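Local coordinates for protein SYE1 (PDB 4AWS) that probably uses bound FMN to reduce carbon-carbon double bonds with electrons from NADH or NADPH, as an Old Yellow Enzyme family oxidoreductase, at residues 20-25 against 43-48; 35-40 against 81-86. The protein carries 1 engineered substitution. All coordinates share one frame; numbering follows the deposited sequence. Where two conformers were deposited one is given.

Contact 1. Residues 20-25 against 43-48. Engineered in segment 20-25: L25 (natural residue Met). With FMN (flavin mononucleotide), chain B; BOG (octyl beta-D-glucopyranoside), chain E.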
ATOM      1  N   ILE A  20       7.054  14.654   1.775  1.00  6.12           N
ATOM      2  CA  ILE A  20       7.290  13.674   0.726  1.00  6.05           C
ATOM      3  C   ILE A  20       7.177  12.264   1.297  1.00  6.23           C
ATOM      4  O   ILE A  20       7.814  11.939   2.308  1.00  7.08           O
ATOM      5  CB  ILE A  20       8.668  13.904   0.113  1.00  6.47           C
ATOM      6  CG1 ILE A  20       8.717  15.276  -0.562  1.00  7.29           C
ATOM      7  CG2 ILE A  20       9.019  12.783  -0.829  1.00  7.75           C
ATOM      8  CD1 ILE A  20      10.113  15.746  -0.933  1.00  9.99           C
ATOM      9  N   VAL A  21       6.402  11.444   0.611  1.00  5.89           N
ATOM     10  CA  VAL A  21       6.240  10.046   0.952  1.00  5.64           C
ATOM     11  C   VAL A  21       6.853   9.151  -0.109  1.00  5.30           C
ATOM     12  O   VAL A  21       6.687   9.379  -1.300  1.00  5.70           O
ATOM     13  CB  VAL A  21       4.730   9.726   1.109  1.00  5.73           C
ATOM     14  CG1 VAL A  21       4.497   8.262   1.420  1.00  7.02           C
ATOM     15  CG2 VAL A  21       4.145  10.622   2.182  1.00  6.52           C
ATOM     16  N   MET A  22       7.581   8.122   0.323  1.00  5.21           N
ATOM     17  CA  MET A  22       7.894   6.985  -0.510  1.00  5.12           C
ATOM     18  C   MET A  22       6.736   6.003  -0.339  1.00  5.17           C
ATOM     19  O   MET A  22       6.583   5.415   0.730  1.00  5.67           O
ATOM     20  CB  MET A  22       9.227   6.329  -0.110  1.00  5.70           C
ATOM     21  CG  MET A  22       9.531   5.135  -0.974  1.00  5.81           C
ATOM     22  SD  MET A  22      11.082   4.365  -0.424  1.00  6.89           S
ATOM     23  CE  MET A  22      11.095   2.875  -1.424  1.00  6.96           C
ATOM     24  N   PRO A  23       5.864   5.892  -1.332  1.00  5.41           N
ATOM     25  CA  PRO A  23       4.675   5.032  -1.204  1.00  5.66           C
ATOM     26  C   PRO A  23       5.104   3.569  -1.356  1.00  5.17           C
ATOM     27  O   PRO A  23       6.249   3.285  -1.741  1.00  5.40           O
ATOM     28  CB  PRO A  23       3.812   5.491  -2.373  1.00  6.32           C
ATOM     29  CG  PRO A  23       4.822   5.794  -3.447  1.00  6.50           C
ATOM     30  CD  PRO A  23       6.017   6.383  -2.717  1.00  6.11           C
ATOM     31  N   PRO A  24       4.185   2.664  -1.072  1.00  5.11           N
ATOM     32  CA  PRO A  24       4.508   1.225  -1.198  0.62  5.49           C
ATOM     33  C   PRO A  24       4.902   0.861  -2.607  1.00  5.48           C
ATOM     34  O   PRO A  24       4.193   1.186  -3.566  1.00  6.71           O
ATOM     35  CB  PRO A  24       3.188   0.545  -0.843  0.62  6.14           C
ATOM     36  CG  PRO A  24       2.572   1.501   0.096  0.62  6.03           C
ATOM     37  CD  PRO A  24       2.834   2.865  -0.534  0.62  6.12           C
ATOM     38  N   LEU A  25       6.005   0.123  -2.738  1.00  5.51           N
ATOM     39  CA  LEU A  25       6.509  -0.314  -4.046  1.00  5.73           C
ATOM     40  C   LEU A  25       7.008  -1.768  -3.932  1.00  5.87           C
ATOM     41  O   LEU A  25       8.136  -2.020  -3.521  1.00  6.17           O
ATOM     42  CB  LEU A  25       7.628   0.575  -4.550  1.00  6.32           C
ATOM     43  CG  LEU A  25       7.226   2.048  -4.754  1.00  6.15           C
ATOM     44  CD1 LEU A  25       8.477   2.946  -4.648  1.00  7.61           C
ATOM     45  CD2 LEU A  25       6.464   2.215  -6.068  1.00  7.35           C
ATOM     46  N   ILE A  43      19.178  -1.816   2.736  1.00  6.77           N
ATOM     47  CA  ILE A  43      19.985  -0.787   2.054  0.90  6.95           C
ATOM     48  C   ILE A  43      19.094   0.083   1.192  1.00  6.48           C
ATOM     49  O   ILE A  43      19.184   1.321   1.217  1.00  6.61           O
ATOM     50  CB  ILE A  43      21.097  -1.460   1.234  0.90  7.60           C
ATOM     51  CG1 ILE A  43      22.134  -2.144   2.134  0.90  9.46           C
ATOM     52  CG2 ILE A  43      21.779  -0.443   0.320  0.90  8.21           C
ATOM     53  CD1 ILE A  43      23.070  -3.063   1.426  0.90 12.64           C
ATOM     54  N   TYR A  44      18.259  -0.549   0.393  1.00  6.32           N
ATOM     55  CA  TYR A  44      17.341   0.139  -0.512  1.00  6.19           C
ATOM     56  C   TYR A  44      16.477   1.175   0.206  1.00  5.55           C
ATOM     57  O   TYR A  44      16.361   2.309  -0.218  1.00  5.91           O
ATOM     58  CB  TYR A  44      16.512  -0.908  -1.186  1.00  6.52           C
ATOM     59  CG  TYR A  44      15.226  -0.481  -1.858  1.00  6.09           C
ATOM     60  CD1 TYR A  44      15.215   0.239  -3.048  1.00  6.07           C
ATOM     61  CD2 TYR A  44      14.016  -0.838  -1.274  1.00  6.47           C
ATOM     62  CE1 TYR A  44      14.016   0.611  -3.623  1.00  6.13           C
ATOM     63  CE2 TYR A  44      12.811  -0.510  -1.866  1.00  6.94           C
ATOM     64  CZ  TYR A  44      12.823   0.214  -3.037  1.00  6.07           C
ATOM     65  OH  TYR A  44      11.653   0.513  -3.717  1.00  6.76           O
ATOM     66  N   TYR A  45      15.828   0.764   1.303  1.00  5.74           N
ATOM     67  CA  TYR A  45      14.983   1.686   2.036  1.00  5.63           C
ATOM     68  C   TYR A  45      15.818   2.756   2.693  1.00  5.89           C
ATOM     69  O   TYR A  45      15.427   3.942   2.690  1.00  6.11           O
ATOM     70  CB  TYR A  45      14.116   0.953   3.008  1.00  5.96           C
ATOM     71  CG  TYR A  45      12.926   0.218   2.427  1.00  5.83           C
ATOM     72  CD1 TYR A  45      11.835   0.925   1.920  1.00  6.27           C
ATOM     73  CD2 TYR A  45      12.867  -1.159   2.416  1.00  6.35           C
ATOM     74  CE1 TYR A  45      10.738   0.274   1.416  1.00  6.33           C
ATOM     75  CE2 TYR A  45      11.747  -1.818   1.913  1.00  6.31           C
ATOM     76  CZ  TYR A  45      10.691  -1.096   1.410  1.00  6.16           C
ATOM     77  OH  TYR A  45       9.550  -1.728   0.947  1.00  7.41           O
ATOM     78  N   ALA A  46      16.961   2.407   3.295  1.00  6.00           N
ATOM     79  CA  ALA A  46      17.777   3.417   3.979  1.00  6.50           C
ATOM     80  C   ALA A  46      18.305   4.442   2.989  1.00  5.98           C
ATOM     81  O   ALA A  46      18.456   5.619   3.375  1.00  7.02           O
ATOM     82  CB  ALA A  46      18.912   2.721   4.720  1.00  8.86           C
ATOM     83  N   GLN A  47      18.576   4.058   1.754  1.00  6.26           N
ATOM     84  CA  GLN A  47      18.983   5.005   0.731  1.00  6.17           C
ATOM     85  C   GLN A  47      17.929   6.080   0.441  1.00  6.30           C
ATOM     86  O   GLN A  47      18.270   7.118  -0.094  1.00  7.05           O
ATOM     87  CB  GLN A  47      19.248   4.294  -0.580  1.00  6.32           C
ATOM     88  CG  GLN A  47      20.556   3.484  -0.639  1.00  6.61           C
ATOM     89  CD  GLN A  47      20.783   2.780  -1.932  1.00  6.53           C
ATOM     90  OE1 GLN A  47      21.953   2.325  -2.216  1.00  9.57           O
ATOM     91  NE2 GLN A  47      19.849   2.593  -2.711  1.00  5.89           N
ATOM     92  N   ARG A  48      16.676   5.797   0.765  1.00  5.98           N
ATOM     93  CA  ARG A  48      15.525   6.639   0.441  1.00  6.10           C
ATOM     94  C   ARG A  48      14.962   7.333   1.674  1.00  6.50           C
ATOM     95  O   ARG A  48      13.889   7.954   1.629  1.00  6.88           O
ATOM     96  CB  ARG A  48      14.506   5.795  -0.306  1.00  6.29           C
ATOM     97  CG  ARG A  48      15.007   5.468  -1.704  1.00  5.96           C
ATOM     98  CD  ARG A  48      14.374   4.263  -2.394  1.00  6.35           C
ATOM     99  NE  ARG A  48      14.965   4.076  -3.716  1.00  6.41           N
ATOM    100  CZ  ARG A  48      16.194   3.659  -3.935  1.00  5.99           C
ATOM    101  NH1 ARG A  48      16.893   3.180  -2.995  1.00  6.15           N
ATOM    102  NH2 ARG A  48      16.701   3.714  -5.170  1.00  7.06           N
TER
HETATM  103  N1  FMN B 500       0.929   0.279  -4.314  1.00  5.47           N
HETATM  104  C2  FMN B 500       0.586  -0.326  -3.160  1.00  5.58           C
HETATM  105  O2  FMN B 500      -0.335   0.113  -2.425  1.00  5.77           O
HETATM  106  N3  FMN B 500       1.303  -1.418  -2.729  1.00  5.47           N
HETATM  107  C4  FMN B 500       2.376  -1.965  -3.399  1.00  5.58           C
HETATM  108  O4  FMN B 500       3.012  -2.907  -2.886  1.00  6.25           O
HETATM  109  C4A FMN B 500       2.645  -1.386  -4.663  1.00  5.85           C
HETATM  110  N5  FMN B 500       3.674  -1.894  -5.423  1.00  6.10           N
HETATM  111  C5A FMN B 500       4.064  -1.177  -6.533  1.00  5.74           C
HETATM  112  C6  FMN B 500       5.167  -1.566  -7.250  1.00  6.38           C
HETATM  113  C7  FMN B 500       5.673  -0.842  -8.330  1.00  6.72           C
HETATM  114  C7M FMN B 500       6.971  -1.277  -8.974  1.00  8.24           C
HETATM  115  C8  FMN B 500       5.009   0.309  -8.727  1.00  6.51           C
HETATM  116  C8M FMN B 500       5.525   1.141  -9.821  1.00  9.07           C
HETATM  117  C9  FMN B 500       3.873   0.735  -8.021  1.00  6.26           C
HETATM  118  C9A FMN B 500       3.374  -0.004  -6.930  1.00  5.89           C
HETATM  119  N10 FMN B 500       2.293   0.447  -6.158  1.00  6.02           N
HETATM  120  C10 FMN B 500       1.920  -0.216  -5.016  1.00  5.54           C
HETATM  121  C1' FMN B 500       1.664   1.756  -6.504  1.00  5.90           C
HETATM  122  C2' FMN B 500       2.475   2.927  -6.013  1.00  5.58           C
HETATM  123  O2' FMN B 500       2.476   3.027  -4.586  1.00  5.75           O
HETATM  124  C3' FMN B 500       1.946   4.261  -6.542  1.00  5.92           C
HETATM  125  O3' FMN B 500       0.646   4.535  -6.001  1.00  6.25           O
HETATM  126  C4' FMN B 500       1.869   4.382  -8.047  1.00  6.16           C
HETATM  127  O4' FMN B 500       3.078   3.886  -8.669  1.00  6.93           O
HETATM  128  C5' FMN B 500       1.523   5.774  -8.527  1.00  6.29           C
HETATM  129  O5' FMN B 500       2.522   6.725  -8.138  1.00  6.17           O
HETATM  130  P   FMN B 500       3.662   7.195  -9.216  1.00  6.20           P
HETATM  131  O1P FMN B 500       4.549   5.999  -9.462  1.00  6.57           O
HETATM  132  O2P FMN B 500       2.930   7.632 -10.490  1.00  6.88           O
HETATM  133  O3P FMN B 500       4.378   8.324  -8.494  1.00  6.45           O
HETATM  134  C1  BOG E 503      23.279   5.638   2.322  1.00 36.40           C
HETATM  135  O1  BOG E 503      23.555   4.313   2.821  1.00 29.91           O
HETATM  136  C2  BOG E 503      24.478   6.474   2.789  1.00 41.02           C
HETATM  137  O2  BOG E 503      24.583   6.537   4.212  1.00 47.95           O
HETATM  138  C3  BOG E 503      24.377   7.884   2.171  1.00 42.99           C
HETATM  139  O3  BOG E 503      25.515   8.642   2.569  1.00 50.20           O
HETATM  140  C4  BOG E 503      24.475   7.648   0.659  1.00 40.60           C
HETATM  141  O4  BOG E 503      24.665   8.827  -0.098  1.00 38.59           O
HETATM  142  C5  BOG E 503      23.287   6.775   0.243  1.00 37.25           C
HETATM  143  O5  BOG E 503      23.345   5.502   0.882  1.00 36.81           O
HETATM  144  C6  BOG E 503      23.585   6.505  -1.256  1.00 34.36           C
HETATM  145  O6  BOG E 503      22.352   6.157  -1.828  1.00 20.11           O
HETATM  146  C1' BOG E 503      22.292   3.622   2.815  1.00 26.54           C
HETATM  147  C2' BOG E 503      22.523   2.247   3.416  1.00 25.73           C
HETATM  148  C3' BOG E 503      22.749   2.225   4.896  1.00 27.20           C
HETATM  149  C4' BOG E 503      23.336   0.887   5.392  1.00 28.97           C
HETATM  150  C5' BOG E 503      22.203  -0.128   5.460  1.00 28.66           C
HETATM  151  C6' BOG E 503      22.767  -1.512   5.834  1.00 29.32           C
HETATM  152  C7' BOG E 503      21.596  -2.498   5.932  1.00 28.79           C
HETATM  153  C8' BOG E 503      22.050  -3.919   6.305  1.00 28.41           C
HETATM  154  O   HOH W   1       9.721  -0.369  -2.093  1.00  7.24           O

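Contact 2. Residues 35-40 against 81-86. With BOG (octyl beta-D-glucopyranoside), chain D.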
ATOM      1  N   ASP A  35      10.251 -16.024   2.146  1.00  9.25           N
ATOM      2  CA  ASP A  35       9.730 -14.668   1.850  1.00  8.01           C
ATOM      3  C   ASP A  35      10.142 -13.673   2.942  1.00  7.26           C
ATOM      4  O   ASP A  35       9.330 -12.979   3.546  1.00  7.62           O
ATOM      5  CB  ASP A  35       8.214 -14.704   1.664  1.00  8.16           C
ATOM      6  CG  ASP A  35       7.757 -15.407   0.400  1.00  8.91           C
ATOM      7  OD1 ASP A  35       8.531 -15.461  -0.593  1.00 10.70           O
ATOM      8  OD2 ASP A  35       6.614 -15.897   0.434  1.00 11.13           O
ATOM      9  N   VAL A  36      11.454 -13.596   3.168  1.00  7.33           N
ATOM     10  CA  VAL A  36      12.010 -12.848   4.285  1.00  7.41           C
ATOM     11  C   VAL A  36      12.683 -11.562   3.815  1.00  7.08           C
ATOM     12  O   VAL A  36      13.576 -11.562   2.960  1.00  7.56           O
ATOM     13  CB  VAL A  36      13.036 -13.688   5.062  1.00  8.52           C
ATOM     14  CG1 VAL A  36      13.410 -13.005   6.355  1.00  9.37           C
ATOM     15  CG2 VAL A  36      12.474 -15.100   5.351  1.00 12.34           C
ATOM     16  N   ALA A  37      12.268 -10.408   4.381  1.00  6.95           N
ATOM     17  CA  ALA A  37      12.950  -9.153   4.129  1.00  6.93           C
ATOM     18  C   ALA A  37      14.437  -9.280   4.502  1.00  7.02           C
ATOM     19  O   ALA A  37      14.780 -10.048   5.415  1.00  7.61           O
ATOM     20  CB  ALA A  37      12.301  -8.029   4.912  1.00  7.34           C
ATOM     21  N   ASN A  38      15.291  -8.545   3.803  1.00  7.23           N
ATOM     22  CA  ASN A  38      16.708  -8.864   3.832  1.00  7.80           C
ATOM     23  C   ASN A  38      17.611  -7.640   3.730  1.00  7.57           C
ATOM     24  O   ASN A  38      17.165  -6.486   3.696  1.00  7.50           O
ATOM     25  CB  ASN A  38      17.003  -9.899   2.737  1.00  8.13           C
ATOM     26  CG  ASN A  38      16.625  -9.331   1.389  1.00  7.66           C
ATOM     27  OD1 ASN A  38      16.674  -8.139   1.138  1.00  8.18           O
ATOM     28  ND2 ASN A  38      16.239 -10.220   0.499  1.00  9.27           N
ATOM     29  N   HIS A  39      18.931  -7.927   3.691  1.00  8.52           N
ATOM     30  CA  HIS A  39      19.933  -6.879   3.689  1.00  8.44           C
ATOM     31  C   HIS A  39      19.762  -5.931   2.541  1.00  7.39           C
ATOM     32  O   HIS A  39      19.863  -4.701   2.731  1.00  8.05           O
ATOM     33  CB  HIS A  39      21.337  -7.492   3.600  1.00  9.16           C
ATOM     34  CG  HIS A  39      21.722  -8.452   4.634  1.00 10.54           C
ATOM     35  ND1 HIS A  39      21.502  -9.789   4.432  1.00 15.20           N
ATOM     36  CD2 HIS A  39      22.416  -8.310   5.778  1.00 11.06           C
ATOM     37  CE1 HIS A  39      22.021 -10.440   5.485  1.00 15.22           C
ATOM     38  NE2 HIS A  39      22.590  -9.552   6.313  1.00 11.73           N
ATOM     39  N   MET A  40      19.589  -6.407   1.318  1.00  8.05           N
ATOM     40  CA  MET A  40      19.487  -5.558   0.151  0.74  7.54           C
ATOM     41  C   MET A  40      18.275  -4.625   0.301  1.00  7.03           C
ATOM     42  O   MET A  40      18.343  -3.469  -0.084  1.00  7.72           O
ATOM     43  CB  MET A  40      19.482  -6.261  -1.196  0.74  8.26           C
ATOM     44  CG  MET A  40      18.258  -7.083  -1.559  0.74  8.26           C
ATOM     45  SD  MET A  40      18.381  -7.787  -3.230  0.74  9.34           S
ATOM     46  CE  MET A  40      19.723  -8.934  -3.009  0.74 12.07           C
ATOM     47  N   ALA A  81      11.936 -10.492  11.922  1.00  6.98           N
ATOM     48  CA  ALA A  81      13.339 -10.156  12.114  1.00  6.96           C
ATOM     49  C   ALA A  81      13.977  -9.553  10.884  1.00  6.77           C
ATOM     50  O   ALA A  81      14.805  -8.660  10.983  1.00  7.55           O
ATOM     51  CB  ALA A  81      14.059 -11.451  12.535  1.00  8.01           C
ATOM     52  N   GLY A  82      13.591 -10.060   9.703  1.00  6.91           N
ATOM     53  CA  GLY A  82      14.108  -9.436   8.476  1.00  7.51           C
ATOM     54  C   GLY A  82      13.644  -8.011   8.359  1.00  6.63           C
ATOM     55  O   GLY A  82      14.390  -7.099   8.002  1.00  7.33           O
ATOM     56  N   TRP A  83      12.361  -7.778   8.683  1.00  6.53           N
ATOM     57  CA  TRP A  83      11.880  -6.406   8.680  1.00  6.42           C
ATOM     58  C   TRP A  83      12.586  -5.564   9.731  1.00  6.37           C
ATOM     59  O   TRP A  83      12.766  -4.371   9.510  1.00  6.92           O
ATOM     60  CB  TRP A  83      10.367  -6.365   8.843  1.00  6.40           C
ATOM     61  CG  TRP A  83       9.548  -6.575   7.606  1.00  6.23           C
ATOM     62  CD1 TRP A  83       8.568  -7.472   7.410  1.00  6.81           C
ATOM     63  CD2 TRP A  83       9.641  -5.808   6.393  1.00  5.81           C
ATOM     64  NE1 TRP A  83       8.018  -7.325   6.167  1.00  6.83           N
ATOM     65  CE2 TRP A  83       8.650  -6.323   5.530  1.00  6.42           C
ATOM     66  CE3 TRP A  83      10.425  -4.749   5.955  1.00  6.24           C
ATOM     67  CZ2 TRP A  83       8.447  -5.785   4.239  1.00  6.91           C
ATOM     68  CZ3 TRP A  83      10.237  -4.222   4.685  1.00  6.63           C
ATOM     69  CH2 TRP A  83       9.236  -4.766   3.828  1.00  6.92           C
ATOM     70  N   ARG A  84      12.976  -6.123  10.879  1.00  6.80           N
ATOM     71  CA  ARG A  84      13.701  -5.352  11.858  1.00  7.13           C
ATOM     72  C   ARG A  84      15.022  -4.854  11.302  1.00  7.31           C
ATOM     73  O   ARG A  84      15.443  -3.749  11.673  1.00  8.11           O
ATOM     74  CB  ARG A  84      13.946  -6.232  13.110  1.00  7.38           C
ATOM     75  CG  ARG A  84      14.710  -5.517  14.250  1.00  8.32           C
ATOM     76  CD  ARG A  84      13.901  -4.376  14.846  1.00 10.55           C
ATOM     77  NE  ARG A  84      14.521  -3.692  15.954  1.00 12.72           N
ATOM     78  CZ  ARG A  84      14.544  -4.127  17.194  1.00 14.34           C
ATOM     79  NH1 ARG A  84      13.958  -5.289  17.501  1.00 16.73           N
ATOM     80  NH2 ARG A  84      15.141  -3.384  18.127  1.00 18.94           N
ATOM     81  N   ILE A  85      15.701  -5.611  10.469  1.00  7.87           N
ATOM     82  CA  ILE A  85      16.924  -5.045   9.912  0.58  8.32           C
ATOM     83  C   ILE A  85      16.591  -3.820   9.057  1.00  7.49           C
ATOM     84  O   ILE A  85      17.312  -2.827   9.104  1.00  8.01           O
ATOM     85  CB  ILE A  85      17.705  -6.098   9.119  0.58  8.56           C
ATOM     86  CG1 ILE A  85      18.099  -7.307   9.993  0.58  9.19           C
ATOM     87  CG2 ILE A  85      18.910  -5.446   8.466  0.58  9.97           C
ATOM     88  CD1 ILE A  85      18.626  -8.412   9.087  0.58 13.46           C
ATOM     89  N   VAL A  86      15.506  -3.882   8.288  1.00  6.88           N
ATOM     90  CA  VAL A  86      15.061  -2.719   7.509  1.00  6.31           C
ATOM     91  C   VAL A  86      14.743  -1.547   8.398  1.00  6.32           C
ATOM     92  O   VAL A  86      15.201  -0.417   8.151  1.00  6.69           O
ATOM     93  CB  VAL A  86      13.870  -3.101   6.614  1.00  6.65           C
ATOM     94  CG1 VAL A  86      13.332  -1.847   5.915  1.00  7.20           C
ATOM     95  CG2 VAL A  86      14.215  -4.179   5.622  1.00  7.15           C
TER
HETATM   96  C1  BOG D 502      25.476  -7.297   3.181  1.00 13.43           C
HETATM   97  O1  BOG D 502      25.269  -6.539   4.371  1.00 14.42           O
HETATM   98  C2  BOG D 502      25.167  -8.747   3.547  1.00 13.00           C
HETATM   99  O2  BOG D 502      26.121  -9.164   4.525  1.00 15.34           O
HETATM  100  C3  BOG D 502      25.351  -9.585   2.266  1.00 14.18           C
HETATM  101  O3  BOG D 502      25.035 -10.922   2.532  1.00 16.37           O
HETATM  102  C4  BOG D 502      24.391  -9.085   1.194  1.00 15.40           C
HETATM  103  O4  BOG D 502      24.592  -9.789  -0.016  1.00 19.08           O
HETATM  104  C5  BOG D 502      24.626  -7.585   0.993  1.00 17.80           C
HETATM  105  O5  BOG D 502      24.493  -6.848   2.244  1.00 14.92           O
HETATM  106  C6  BOG D 502      23.574  -7.009   0.046  1.00 20.81           C
HETATM  107  O6  BOG D 502      24.031  -5.715  -0.370  1.00 28.02           O
HETATM  108  C1' BOG D 502      25.618  -5.171   4.195  1.00 20.19           C
HETATM  109  C2' BOG D 502      25.704  -4.546   5.581  1.00 29.36           C
HETATM  110  C3' BOG D 502      26.553  -3.284   5.649  1.00 36.53           C
HETATM  111  C4' BOG D 502      26.760  -2.755   7.074  1.00 40.49           C
HETATM  112  C5' BOG D 502      27.417  -1.365   7.024  1.00 43.07           C
HETATM  113  C6' BOG D 502      28.317  -1.090   8.247  1.00 44.08           C
HETATM  114  C7' BOG D 502      28.453   0.431   8.360  1.00 43.81           C
HETATM  115  C8' BOG D 502      27.460   0.981   9.409  1.00 41.21           C

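Contact 1. Residues 20-25 against 43-48
M22 reaches from strand 20-22 to Y44, Y45 and R48 near the end of helix 39-46. Its CB points toward the helix. CG lies anti to the backbone N (chi1 179°), and the chain stays extended to the end, which carries the methyl to Y44, Y45 and R48. M22 SD lies beside the start of R48, 3.7 Å from R48 CB, and forms an oblique Met-aromatic contact with Y45. M22 CE does most of the touching, 3.3 Å from Y44 OH. It also meets Y45 CE1 and rests on R48 CD.

Y44 packs against the other two. Y44 CD2 lies over the centre of the Y45 ring, 3.8 Å above its plane. Y44 CD1 sits above the R48 guanidinium, toward its rim. R48 NH1 donates in its own plane to Y44 O, at 3.0 Å and 154°, while NE and NH2 are hydrogen-bonded to F325 O and I326 O. Three backbone carbonyls thus fix how the guanidinium is turned.

A water bridges the segments. It donates a hydrogen bond to L25 O at 2.7 Å, meets Y44 OH in the plane of that ring, and reaches Y45 OH weakly. Y45 OH is held mainly by E57. L25 is an engineered residue; its CD2 touches the flavin carbons. Next to it, P24 O accepts a hydrogen bond of 2.7 Å from FMN O2'. This is the first beta-alpha unit of a TIM barrel, with the strand's C-terminal end at the FMN site.

Contact 2. Residues 35-40 against 81-86
A37 packs on G82 and W83, where the chain entering helix 39-46 crosses helix 77-92. Both helices belong to the TIM barrel, on the outside of its strands. N38 is the N-cap of helix 39-46: its OD1 accepts from M41 N, and its ND2 is hydrogen-bonded to R29 O and S31 OG. In the first turn of the helix, H39 lays one ring face against a bound octyl glucoside, with C2 of the sugar 3.5 Å above the ring centre. An alanine in place of H39 is likely to leave that sugar carbon without its flat support and open a gap beside the sugar.

Along helix 77-92, G82 comes first. G82 CA lies 3.2 Å from A37 O, a CA-H...O contact, and also meets V36 CG1. The backbones are too close here for a side chain. A beta carbon on G82 would sit only 2.1 Å from A37 O.

W83 follows. Its CG is anti to the carbonyl carbon (chi1 -82°), which turns one face of the indole to A37. A37 CB stands over the six-membered ring of W83, 4.0 Å from its centroid and 19° off the normal, a CH-pi contact. W83 NE1 is hydrogen-bonded to T59 OG1, which helps fix the rotation of the indole. F175 meets the same side chain edge-to-face.

One turn on, V86 CG2 lies 4.4 Å from A37 CB and 4.2 Å from N38 O.

Both contacts are buried and use helix 39-46. Contact 1 ties its C-terminal part inward to the first barrel strand. Contact 2 sets its N-terminal approach against the neighbouring helix 77-92, farther from the centre of the chain. H39 at its margin is partly exposed; detergent lies beside both segments of helix 39-46. The two patches join through Y45, whose CD2 is 3.6 Å from V86 CG1 and whose CE2 packs on W83 CZ3. The chemistry differs with place. Contact 1, beside the flavin, mixes a methionine tip with phenol hydroxyls, a guanidinium and a bridging water. Contact 2 is mostly apolar, with glycine and alanine allowing close backbone approach. Neither has a direct hydrogen bond across its segments.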